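Local atomic coordinates of endopolygalacturonase (Chondrostereum purpureum, PDB entry 1K5C), a protein that probably hydrolyses the alpha-1,4-linked galacturonosyl backbone of polygalacturonan at internal positions, as an endo-acting glycoside hydrolase of family 28. Residues Pro59-Phe70 / Pro99-Lys110. Numbering follows the deposited sequence. Where two conformers were deposited one is given.
Sequences PLFTIDGTGINF and PFLKIKGSGTYK
Strands 61-65 and 101-104 run parallel, their axes approaching to 4.7 Å at 7°, and bond alternately from Lys102 N to Phe61 O, Ile63 N to Lys102 O and Lys104 N to Ile63 O; the next bond, Gly65 N to Lys104 O, is weak at 3.4 Å. At the start of the pairing Phe100 O accepts from both Leu60 N and Phe61 N. Both chains then turn a corner, where a beta bulge shifts the register by one, and pair again as strands 68-70 and 108-110, with Phe70 N meeting Thr108 O at 2.8 Å. At the corner Gly67 N donates to Ser106 OG, a hydroxyl also bonded to Asp128, while Gly105 and Gly107 adopt backbone angles that call for glycine. These are successive coils of the right-handed parallel beta-helix of family 28, stacked so that apolar side chains meet inside, Phe61 over Leu101 and Ile63 over Ile103. Leu101 CG sits 3.7 Å from Phe61 CD2, and Ile63 CG2 meets Ile103 CG1. Tyr109 bridges the corner: with CG anti to its carbonyl carbon (chi1 -72°), its CD2 lies 3.3 Å from Phe70 CB, and its OH reaches Ile63 CG1 and, at 3.7 Å, Ile68 CG2. Ile103 CG2 sits over one face of this ring, toward its rim; the ring plane is nearly parallel to that of Phe70 but slid aside with little overlap. A serine in place of Tyr109 is likely to open a gap between Ile63, Ile68 and Phe70, leaving these three without the ring that joins them. On the outer side, in one of two modelled conformers of Lys110, NZ donates to Asn69 OD1 at 2.6 Å, in the carbonyl plane, and Asn69 ND2 is hydrogen-bonded to Thr42 OG1 on the preceding coil. Lys104 CB packs against the Asp64 carboxylate, whose OD2 is linked to Lys104 NZ through one water.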
loop_
_atom_site.group_PDB
_atom_site.type_symbol
_atom_site.label_atom_id
_atom_site.label_comp_id
_atom_site.label_asym_id
_atom_site.label_seq_id
_atom_site.Cartn_x
_atom_site.Cartn_y
_atom_site.Cartn_z
ATOM N N PRO A 59 -3.147 14.212 7.049
ATOM C CA PRO A 59 -1.934 14.268 6.246
ATOM C C PRO A 59 -1.193 15.588 6.414
ATOM O O PRO A 59 -1.766 16.656 6.611
ATOM C CB PRO A 59 -2.478 14.209 4.788
ATOM C CG PRO A 59 -3.890 14.670 4.897
ATOM C CD PRO A 59 -4.389 14.280 6.257
ATOM N N LEU A 60 0.173 15.493 6.323
ATOM C CA LEU A 60 0.985 16.703 6.409
ATOM C C LEU A 60 1.186 17.347 5.026
ATOM O O LEU A 60 1.496 18.552 4.970
ATOM C CB LEU A 60 2.349 16.399 7.038
ATOM C CG LEU A 60 2.299 15.808 8.451
ATOM C CD1 LEU A 60 3.732 15.625 8.975
ATOM C CD2 LEU A 60 1.454 16.684 9.401
ATOM N N PHE A 61 0.961 16.570 3.962
ATOM C CA PHE A 61 1.019 17.052 2.582
ATOM C C PHE A 61 -0.205 16.514 1.878
ATOM O O PHE A 61 -0.415 15.297 1.933
ATOM C CB PHE A 61 2.292 16.533 1.892
ATOM C CG PHE A 61 2.348 16.859 0.395
ATOM C CD1 PHE A 61 2.733 18.096 -0.025
ATOM C CD2 PHE A 61 1.982 15.900 -0.559
ATOM C CE1 PHE A 61 2.795 18.384 -1.395
ATOM C CE2 PHE A 61 2.084 16.193 -1.902
ATOM C CZ PHE A 61 2.479 17.452 -2.323
ATOM N N THR A 62 -0.967 17.375 1.226
ATOM C CA THR A 62 -2.113 16.957 0.418
ATOM C C THR A 62 -2.013 17.623 -0.956
ATOM O O THR A 62 -1.866 18.851 -1.012
ATOM C CB THR A 62 -3.438 17.370 1.056
ATOM O OG1 THR A 62 -3.546 16.801 2.374
ATOM C CG2 THR A 62 -4.637 16.844 0.264
ATOM N N ILE A 63 -2.164 16.832 -2.004
ATOM C CA ILE A 63 -2.287 17.392 -3.351
ATOM C C ILE A 63 -3.540 16.784 -3.958
ATOM O O ILE A 63 -3.808 15.581 -3.856
ATOM C CB ILE A 63 -1.008 17.156 -4.182
ATOM C CG1 ILE A 63 -1.138 17.860 -5.562
ATOM C CG2 ILE A 63 -0.625 15.687 -4.322
ATOM C CD1 ILE A 63 0.178 18.010 -6.266
ATOM N N ASP A 64 -4.361 17.682 -4.538
ATOM C CA ASP A 64 -5.668 17.286 -5.095
ATOM C C ASP A 64 -5.858 18.046 -6.374
ATOM O O ASP A 64 -5.868 19.287 -6.351
ATOM C CB ASP A 64 -6.753 17.609 -4.079
ATOM C CG ASP A 64 -8.132 17.146 -4.457
ATOM O OD1 ASP A 64 -8.290 16.491 -5.484
ATOM O OD2 ASP A 64 -9.062 17.463 -3.672
ATOM N N GLY A 65 -6.015 17.354 -7.497
ATOM C CA GLY A 65 -6.276 18.038 -8.764
ATOM C C GLY A 65 -6.623 16.983 -9.821
ATOM O O GLY A 65 -6.589 15.781 -9.545
ATOM N N THR A 66 -6.939 17.492 -11.006
ATOM C CA THR A 66 -7.420 16.696 -12.119
ATOM C C THR A 66 -6.348 16.713 -13.214
ATOM O O THR A 66 -5.910 17.770 -13.651
ATOM C CB THR A 66 -8.744 17.234 -12.669
ATOM O OG1 THR A 66 -9.716 17.182 -11.613
ATOM C CG2 THR A 66 -9.234 16.424 -13.866
ATOM N N GLY A 67 -5.893 15.532 -13.634
ATOM C CA GLY A 67 -4.912 15.439 -14.731
ATOM C C GLY A 67 -3.589 16.048 -14.386
ATOM O O GLY A 67 -2.881 16.581 -15.259
ATOM N N ILE A 68 -3.189 15.996 -13.092
ATOM C CA ILE A 68 -1.917 16.595 -12.680
ATOM C C ILE A 68 -0.748 15.767 -13.210
ATOM O O ILE A 68 -0.793 14.537 -13.198
ATOM C CB ILE A 68 -1.895 16.683 -11.137
ATOM C CG1 ILE A 68 -3.118 17.465 -10.584
ATOM C CG2 ILE A 68 -0.554 17.231 -10.618
ATOM C CD1 ILE A 68 -3.301 18.821 -11.291
ATOM N N ASN A 69 0.304 16.480 -13.613
ATOM C CA ASN A 69 1.561 15.831 -14.034
ATOM C C ASN A 69 2.606 16.238 -12.986
ATOM O O ASN A 69 3.101 17.356 -13.012
ATOM C CB ASN A 69 1.917 16.350 -15.424
ATOM C CG ASN A 69 3.209 15.827 -15.933
ATOM O OD1 ASN A 69 3.598 14.705 -15.607
ATOM N ND2 ASN A 69 3.928 16.587 -16.732
ATOM N N PHE A 70 2.904 15.331 -12.039
ATOM C CA PHE A 70 3.832 15.626 -10.964
ATOM C C PHE A 70 5.166 15.011 -11.265
ATOM O O PHE A 70 5.277 13.777 -11.394
ATOM C CB PHE A 70 3.258 15.149 -9.609
ATOM C CG PHE A 70 4.052 15.619 -8.419
ATOM C CD1 PHE A 70 5.245 15.008 -8.042
ATOM C CD2 PHE A 70 3.560 16.692 -7.648
ATOM C CE1 PHE A 70 5.949 15.429 -6.954
ATOM C CE2 PHE A 70 4.273 17.138 -6.553
ATOM C CZ PHE A 70 5.485 16.526 -6.228
ATOM N N PRO A 99 -1.993 9.756 7.445
ATOM C CA PRO A 99 -0.865 9.407 6.549
ATOM C C PRO A 99 0.067 10.606 6.449
ATOM O O PRO A 99 -0.281 11.739 6.831
ATOM C CB PRO A 99 -1.585 9.100 5.215
ATOM C CG PRO A 99 -2.758 10.042 5.236
ATOM C CD PRO A 99 -3.220 10.033 6.686
ATOM N N PHE A 100 1.256 10.376 5.868
ATOM C CA PHE A 100 2.186 11.490 5.657
ATOM C C PHE A 100 1.716 12.330 4.473
ATOM O O PHE A 100 1.493 13.542 4.604
ATOM C CB PHE A 100 3.591 10.894 5.542
ATOM C CG PHE A 100 4.714 11.891 5.331
ATOM C CD1 PHE A 100 4.603 13.240 5.675
ATOM C CD2 PHE A 100 5.910 11.440 4.790
ATOM C CE1 PHE A 100 5.682 14.094 5.451
ATOM C CE2 PHE A 100 6.977 12.274 4.563
ATOM C CZ PHE A 100 6.868 13.633 4.889
ATOM N N LEU A 101 1.616 11.664 3.297
ATOM C CA LEU A 101 1.124 12.293 2.083
ATOM C C LEU A 101 -0.269 11.768 1.748
ATOM O O LEU A 101 -0.558 10.591 1.944
ATOM C CB LEU A 101 2.016 11.952 0.876
ATOM C CG LEU A 101 3.323 12.695 0.724
ATOM C CD1 LEU A 101 4.269 12.503 1.805
ATOM C CD2 LEU A 101 3.946 12.347 -0.629
ATOM N N LYS A 102 -1.072 12.661 1.152
ATOM C CA LYS A 102 -2.387 12.302 0.592
ATOM C C LYS A 102 -2.440 12.817 -0.833
ATOM O O LYS A 102 -2.184 13.995 -1.079
ATOM C CB LYS A 102 -3.508 12.951 1.425
ATOM C CG LYS A 102 -4.905 12.843 0.842
ATOM C CD LYS A 102 -5.312 11.404 0.736
ATOM C CE LYS A 102 -6.637 11.113 1.350
ATOM N NZ LYS A 102 -7.016 9.680 1.178
ATOM N N ILE A 103 -2.774 11.915 -1.771
ATOM C CA ILE A 103 -2.878 12.227 -3.206
ATOM C C ILE A 103 -4.299 11.904 -3.647
ATOM O O ILE A 103 -4.761 10.756 -3.481
ATOM C CB ILE A 103 -1.857 11.458 -4.036
ATOM C CG1 ILE A 103 -0.430 11.738 -3.573
ATOM C CG2 ILE A 103 -2.046 11.766 -5.535
ATOM C CD1 ILE A 103 0.632 10.875 -4.213
ATOM N N LYS A 104 -5.010 12.918 -4.183
ATOM C CA LYS A 104 -6.383 12.805 -4.589
ATOM C C LYS A 104 -6.538 13.292 -6.034
ATOM O O LYS A 104 -5.764 14.157 -6.491
ATOM C CB LYS A 104 -7.298 13.700 -3.696
ATOM C CG LYS A 104 -7.234 13.423 -2.243
ATOM C CD LYS A 104 -8.302 14.223 -1.526
ATOM C CE LYS A 104 -7.894 14.793 -0.233
ATOM N NZ LYS A 104 -9.143 15.474 0.254
ATOM N N GLY A 105 -7.593 12.841 -6.689
ATOM C CA GLY A 105 -7.943 13.332 -8.018
ATOM C C GLY A 105 -7.415 12.372 -9.093
ATOM O O GLY A 105 -7.738 11.193 -9.093
ATOM N N SER A 106 -6.615 12.904 -10.019
ATOM C CA SER A 106 -6.138 12.083 -11.134
ATOM C C SER A 106 -4.849 12.701 -11.683
ATOM O O SER A 106 -4.468 13.817 -11.372
ATOM C CB SER A 106 -7.191 11.979 -12.242
ATOM O OG SER A 106 -7.643 13.305 -12.636
ATOM N N GLY A 107 -4.210 11.923 -12.564
ATOM C CA GLY A 107 -2.978 12.326 -13.206
ATOM C C GLY A 107 -1.894 11.279 -13.060
ATOM O O GLY A 107 -2.182 10.084 -12.901
ATOM N N THR A 108 -0.653 11.740 -13.113
ATOM C CA THR A 108 0.538 10.893 -13.103
ATOM C C THR A 108 1.568 11.521 -12.187
ATOM O O THR A 108 1.909 12.694 -12.376
ATOM C CB THR A 108 1.132 10.727 -14.520
ATOM O OG1 THR A 108 0.120 10.184 -15.366
ATOM C CG2 THR A 108 2.301 9.785 -14.564
ATOM N N TYR A 109 2.033 10.757 -11.207
ATOM C CA TYR A 109 2.987 11.182 -10.192
ATOM C C TYR A 109 4.228 10.333 -10.345
ATOM O O TYR A 109 4.146 9.098 -10.245
ATOM C CB TYR A 109 2.394 10.993 -8.765
ATOM C CG TYR A 109 1.308 12.026 -8.487
ATOM C CD1 TYR A 109 0.075 12.003 -9.086
ATOM C CD2 TYR A 109 1.628 13.115 -7.655
ATOM C CE1 TYR A 109 -0.879 13.009 -8.847
ATOM C CE2 TYR A 109 0.694 14.119 -7.430
ATOM C CZ TYR A 109 -0.558 14.064 -8.013
ATOM O OH TYR A 109 -1.442 15.078 -7.767
ATOM N N LYS A 110 5.390 10.990 -10.558
ATOM C CA LYS A 110 6.604 10.217 -10.872
ATOM C C LYS A 110 7.800 10.639 -10.054
ATOM O O LYS A 110 8.036 11.813 -9.784
ATOM C CB LYS A 110 6.961 10.487 -12.382
ATOM C CG LYS A 110 5.857 10.138 -13.361
ATOM C CD LYS A 110 5.915 10.850 -14.700
ATOM C CE LYS A 110 5.421 12.362 -14.555
ATOM N NZ LYS A 110 5.437 12.874 -15.981
HETATM O O HOH W 1 -8.719 17.891 -0.966
#